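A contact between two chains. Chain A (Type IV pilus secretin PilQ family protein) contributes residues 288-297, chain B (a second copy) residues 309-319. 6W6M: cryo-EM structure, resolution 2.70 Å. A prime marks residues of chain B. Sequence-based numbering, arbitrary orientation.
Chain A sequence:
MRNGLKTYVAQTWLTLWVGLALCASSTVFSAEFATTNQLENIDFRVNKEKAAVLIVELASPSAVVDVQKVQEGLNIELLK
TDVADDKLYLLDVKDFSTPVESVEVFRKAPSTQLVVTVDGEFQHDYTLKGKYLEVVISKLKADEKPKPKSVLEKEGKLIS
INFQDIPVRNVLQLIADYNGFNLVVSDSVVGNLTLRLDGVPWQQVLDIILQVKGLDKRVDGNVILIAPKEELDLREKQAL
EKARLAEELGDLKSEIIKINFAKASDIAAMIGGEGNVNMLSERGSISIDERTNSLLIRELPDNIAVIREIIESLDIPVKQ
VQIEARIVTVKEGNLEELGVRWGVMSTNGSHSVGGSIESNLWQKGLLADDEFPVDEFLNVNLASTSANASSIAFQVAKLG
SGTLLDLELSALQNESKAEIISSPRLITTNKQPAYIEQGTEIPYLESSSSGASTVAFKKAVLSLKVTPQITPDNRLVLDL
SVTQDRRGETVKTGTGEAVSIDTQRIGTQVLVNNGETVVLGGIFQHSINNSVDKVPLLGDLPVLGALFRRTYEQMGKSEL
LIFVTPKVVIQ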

# COMPACT_ATOMS: atom_id res chain seq x y z
N ILE A 288 -37.66 -26.91 -2.72
CA ILE A 288 -37.96 -26.93 -4.14
C ILE A 288 -37.39 -28.19 -4.77
O ILE A 288 -36.29 -28.64 -4.43
CB ILE A 288 -37.41 -25.67 -4.84
CG1 ILE A 288 -38.11 -24.43 -4.33
CG2 ILE A 288 -37.59 -25.77 -6.34
CD1 ILE A 288 -37.31 -23.68 -3.31
N ASP A 289 -38.14 -28.76 -5.70
CA ASP A 289 -37.66 -29.83 -6.58
C ASP A 289 -37.81 -29.31 -8.01
O ASP A 289 -38.92 -29.25 -8.55
CB ASP A 289 -38.44 -31.11 -6.37
CG ASP A 289 -37.96 -32.23 -7.23
OD1 ASP A 289 -36.81 -32.68 -7.06
OD2 ASP A 289 -38.74 -32.67 -8.09
N GLU A 290 -36.68 -28.91 -8.60
CA GLU A 290 -36.68 -28.24 -9.89
C GLU A 290 -36.90 -29.19 -11.05
O GLU A 290 -37.45 -28.77 -12.07
CB GLU A 290 -35.35 -27.51 -10.08
CG GLU A 290 -35.40 -26.02 -9.80
CD GLU A 290 -36.12 -25.26 -10.90
OE1 GLU A 290 -35.90 -25.58 -12.08
OE2 GLU A 290 -36.90 -24.35 -10.57
N ARG A 291 -36.49 -30.45 -10.92
CA ARG A 291 -36.60 -31.39 -12.02
C ARG A 291 -38.05 -31.55 -12.47
O ARG A 291 -38.33 -31.61 -13.67
CB ARG A 291 -36.01 -32.73 -11.59
CG ARG A 291 -35.46 -33.56 -12.71
CD ARG A 291 -34.95 -34.87 -12.17
NE ARG A 291 -36.03 -35.80 -11.93
CZ ARG A 291 -36.36 -36.79 -12.74
NH1 ARG A 291 -35.68 -36.99 -13.86
NH2 ARG A 291 -37.37 -37.59 -12.44
N THR A 292 -38.97 -31.59 -11.51
CA THR A 292 -40.38 -31.84 -11.80
C THR A 292 -41.28 -30.67 -11.44
O THR A 292 -42.50 -30.82 -11.46
CB THR A 292 -40.86 -33.10 -11.07
OG1 THR A 292 -40.67 -32.95 -9.66
CG2 THR A 292 -40.09 -34.32 -11.53
N ASN A 293 -40.71 -29.51 -11.11
CA ASN A 293 -41.47 -28.30 -10.79
C ASN A 293 -42.44 -28.54 -9.64
O ASN A 293 -43.66 -28.49 -9.80
CB ASN A 293 -42.20 -27.77 -12.03
CG ASN A 293 -42.77 -26.38 -11.84
OD1 ASN A 293 -42.21 -25.57 -11.11
ND2 ASN A 293 -43.87 -26.10 -12.50
N SER A 294 -41.88 -28.83 -8.46
CA SER A 294 -42.71 -29.20 -7.32
C SER A 294 -42.17 -28.59 -6.04
O SER A 294 -40.99 -28.27 -5.91
CB SER A 294 -42.80 -30.72 -7.15
OG SER A 294 -43.47 -31.30 -8.25
N LEU A 295 -43.07 -28.43 -5.07
CA LEU A 295 -42.72 -28.01 -3.72
C LEU A 295 -42.85 -29.18 -2.76
O LEU A 295 -43.68 -30.07 -2.95
CB LEU A 295 -43.61 -26.86 -3.26
CG LEU A 295 -43.24 -25.51 -3.85
CD1 LEU A 295 -44.21 -24.44 -3.40
CD2 LEU A 295 -41.84 -25.16 -3.44
N LEU A 296 -42.03 -29.17 -1.71
CA LEU A 296 -42.05 -30.20 -0.69
C LEU A 296 -42.12 -29.50 0.66
O LEU A 296 -41.16 -28.85 1.07
CB LEU A 296 -40.81 -31.08 -0.81
CG LEU A 296 -40.59 -32.36 -0.01
CD1 LEU A 296 -39.80 -33.35 -0.84
CD2 LEU A 296 -39.82 -32.04 1.26
N ILE A 297 -43.27 -29.61 1.33
CA ILE A 297 -43.56 -28.81 2.52
C ILE A 297 -43.73 -29.72 3.72
O ILE A 297 -44.25 -30.84 3.61
CB ILE A 297 -44.82 -27.93 2.31
CG1 ILE A 297 -44.56 -26.88 1.23
CG2 ILE A 297 -45.25 -27.28 3.60
CD1 ILE A 297 -45.80 -26.17 0.79
N GLU B 309 -41.40 -43.11 0.77
CA GLU B 309 -42.57 -42.95 -0.08
C GLU B 309 -42.48 -41.68 -0.92
O GLU B 309 -42.78 -41.69 -2.12
CB GLU B 309 -43.84 -42.94 0.78
CG GLU B 309 -45.12 -42.85 -0.02
CD GLU B 309 -46.35 -42.89 0.87
OE1 GLU B 309 -46.19 -42.95 2.10
OE2 GLU B 309 -47.47 -42.87 0.33
N ILE B 310 -42.04 -40.58 -0.32
CA ILE B 310 -41.91 -39.33 -1.06
C ILE B 310 -40.87 -39.46 -2.17
O ILE B 310 -41.14 -39.18 -3.34
CB ILE B 310 -41.58 -38.17 -0.10
CG1 ILE B 310 -42.87 -37.54 0.42
CG2 ILE B 310 -40.71 -37.14 -0.78
CD1 ILE B 310 -42.66 -36.31 1.25
N ILE B 311 -39.65 -39.90 -1.83
CA ILE B 311 -38.62 -39.97 -2.86
C ILE B 311 -38.83 -41.11 -3.83
O ILE B 311 -38.12 -41.19 -4.83
CB ILE B 311 -37.20 -40.06 -2.26
CG1 ILE B 311 -37.02 -41.33 -1.44
CG2 ILE B 311 -36.89 -38.85 -1.42
CD1 ILE B 311 -36.31 -42.41 -2.19
N GLU B 312 -39.77 -42.02 -3.56
CA GLU B 312 -40.21 -42.93 -4.61
C GLU B 312 -41.25 -42.27 -5.50
O GLU B 312 -41.40 -42.66 -6.66
CB GLU B 312 -40.76 -44.21 -4.00
N SER B 313 -41.98 -41.30 -4.97
CA SER B 313 -42.90 -40.52 -5.79
C SER B 313 -42.21 -39.47 -6.65
O SER B 313 -42.81 -39.01 -7.62
CB SER B 313 -43.94 -39.84 -4.90
OG SER B 313 -44.49 -38.72 -5.56
N LEU B 314 -40.98 -39.08 -6.32
CA LEU B 314 -40.33 -38.01 -7.08
C LEU B 314 -39.62 -38.53 -8.33
O LEU B 314 -39.86 -38.04 -9.43
CB LEU B 314 -39.35 -37.25 -6.19
CG LEU B 314 -39.98 -36.49 -5.03
CD1 LEU B 314 -38.92 -35.90 -4.14
CD2 LEU B 314 -40.90 -35.41 -5.55
N ASP B 315 -38.72 -39.50 -8.18
CA ASP B 315 -37.85 -39.86 -9.30
C ASP B 315 -38.64 -40.60 -10.38
O ASP B 315 -38.93 -41.79 -10.26
CB ASP B 315 -36.66 -40.68 -8.82
CG ASP B 315 -37.06 -41.94 -8.12
OD1 ASP B 315 -38.20 -42.01 -7.64
OD2 ASP B 315 -36.23 -42.87 -8.06
N ILE B 316 -38.95 -39.88 -11.46
CA ILE B 316 -39.67 -40.42 -12.61
C ILE B 316 -39.03 -39.89 -13.88
O ILE B 316 -38.35 -38.85 -13.86
CB ILE B 316 -41.16 -40.03 -12.58
CG1 ILE B 316 -41.30 -38.51 -12.62
CG2 ILE B 316 -41.85 -40.59 -11.36
CD1 ILE B 316 -42.71 -38.04 -12.81
N PRO B 317 -39.21 -40.58 -15.00
CA PRO B 317 -38.70 -40.06 -16.27
C PRO B 317 -39.46 -38.81 -16.70
O PRO B 317 -40.66 -38.69 -16.49
CB PRO B 317 -38.94 -41.22 -17.24
CG PRO B 317 -40.00 -42.02 -16.62
CD PRO B 317 -39.79 -41.92 -15.15
N VAL B 318 -38.73 -37.89 -17.32
CA VAL B 318 -39.28 -36.61 -17.75
C VAL B 318 -39.39 -36.58 -19.27
O VAL B 318 -38.95 -37.48 -19.97
CB VAL B 318 -38.45 -35.42 -17.24
CG1 VAL B 318 -38.48 -35.37 -15.74
CG2 VAL B 318 -37.04 -35.51 -17.73
N LYS B 319 -40.01 -35.52 -19.76
CA LYS B 319 -40.26 -35.30 -21.18
C LYS B 319 -39.08 -34.57 -21.83
O LYS B 319 -38.21 -34.01 -21.16
CB LYS B 319 -41.54 -34.50 -21.38
CG LYS B 319 -42.79 -35.19 -20.96
CD LYS B 319 -43.08 -36.35 -21.85
CE LYS B 319 -44.48 -36.88 -21.62
NZ LYS B 319 -45.50 -35.88 -22.00

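What does the helical part of chain B offer to its neighbour? Residues 309′ to 314′ close a helix, and Ile310′ is the first of them to touch chain A. Its CA-to-CB bond points toward the other stretch, and its CG2 lies 3.9 Å from CD1 of Leu296. Leu296 belongs to the strand 294-297 and likewise directs its CA-to-CB bond toward the partner, with chi1 in the t well. Both residues are buried, a setting that suits branched aliphatic side chains with no polar group to satisfy. Glu309′ and Ser313′ do not touch the chain A stretch, and neither do the modelled atoms of Glu312′, whose side chain ends at CB.

Why does Leu314′, one helical turn later, have the largest contact area on its chain? Its CA-to-CB bond runs sideways, but with chi1 m and chi2 t the end of the side chain comes nearer to chain A. There CD1 of Leu314′ packs 4.3 Å from CD1 of Leu296, so that Leu296 meets both Ile310′ and Leu314′. The other methyl, CD2 of Leu314′, lies 4.3 Å from OD2 of Asp289. That carboxylate is not left without a polar partner, because OG1 of Thr292 donates a hydrogen bond to OD2 of Asp289 at 2.5 Å. The backbones of Asp289 and Ser294 are paired as well, N of Asp289 to O of Ser294 at 2.9 Å and N of Ser294 to O of Asp289 at 3.0 Å, and the turn between them carries Arg291 and Thr292 toward chain B.

How does the chain beyond the helix meet this turn? Asp315′ is the first residue to leave helical geometry, and its CA-to-CB bond points away from chain A. Arg291, which has the largest contact area on its own chain, extends with chi1 and chi2 both t and brings its guanidinium to the backbone here. O of Leu314′, N of Pro317′ and O of Ile316′ all lie at the guanidinium edge, near its plane. NH2 of Arg291 is modelled 2.1 Å from O of Ile316′, too close for a hydrogen bond; this is a clash in the model, and no interaction is inferred from it. Ile316′ also borders the turn through its side chain, whose CG1 is 4.5 Å from CG2 of Thr292.

What completes the contact at the end of the chain B stretch? Pro317′ turns its CA-to-CB bond away, whereas Val318′ points its own toward chain A and sets CG1 3.7 Å from NH1 of Arg291. This methyl lies over one face of the guanidinium, a flat surface that an apolar group can cover while the edge remains open to polar atoms. Lys319′ is out of reach. The two stretches together bury 375 Å², with aliphatic packing around Leu296 at one end and Arg291 beside Ile316′ and Val318′ at the other.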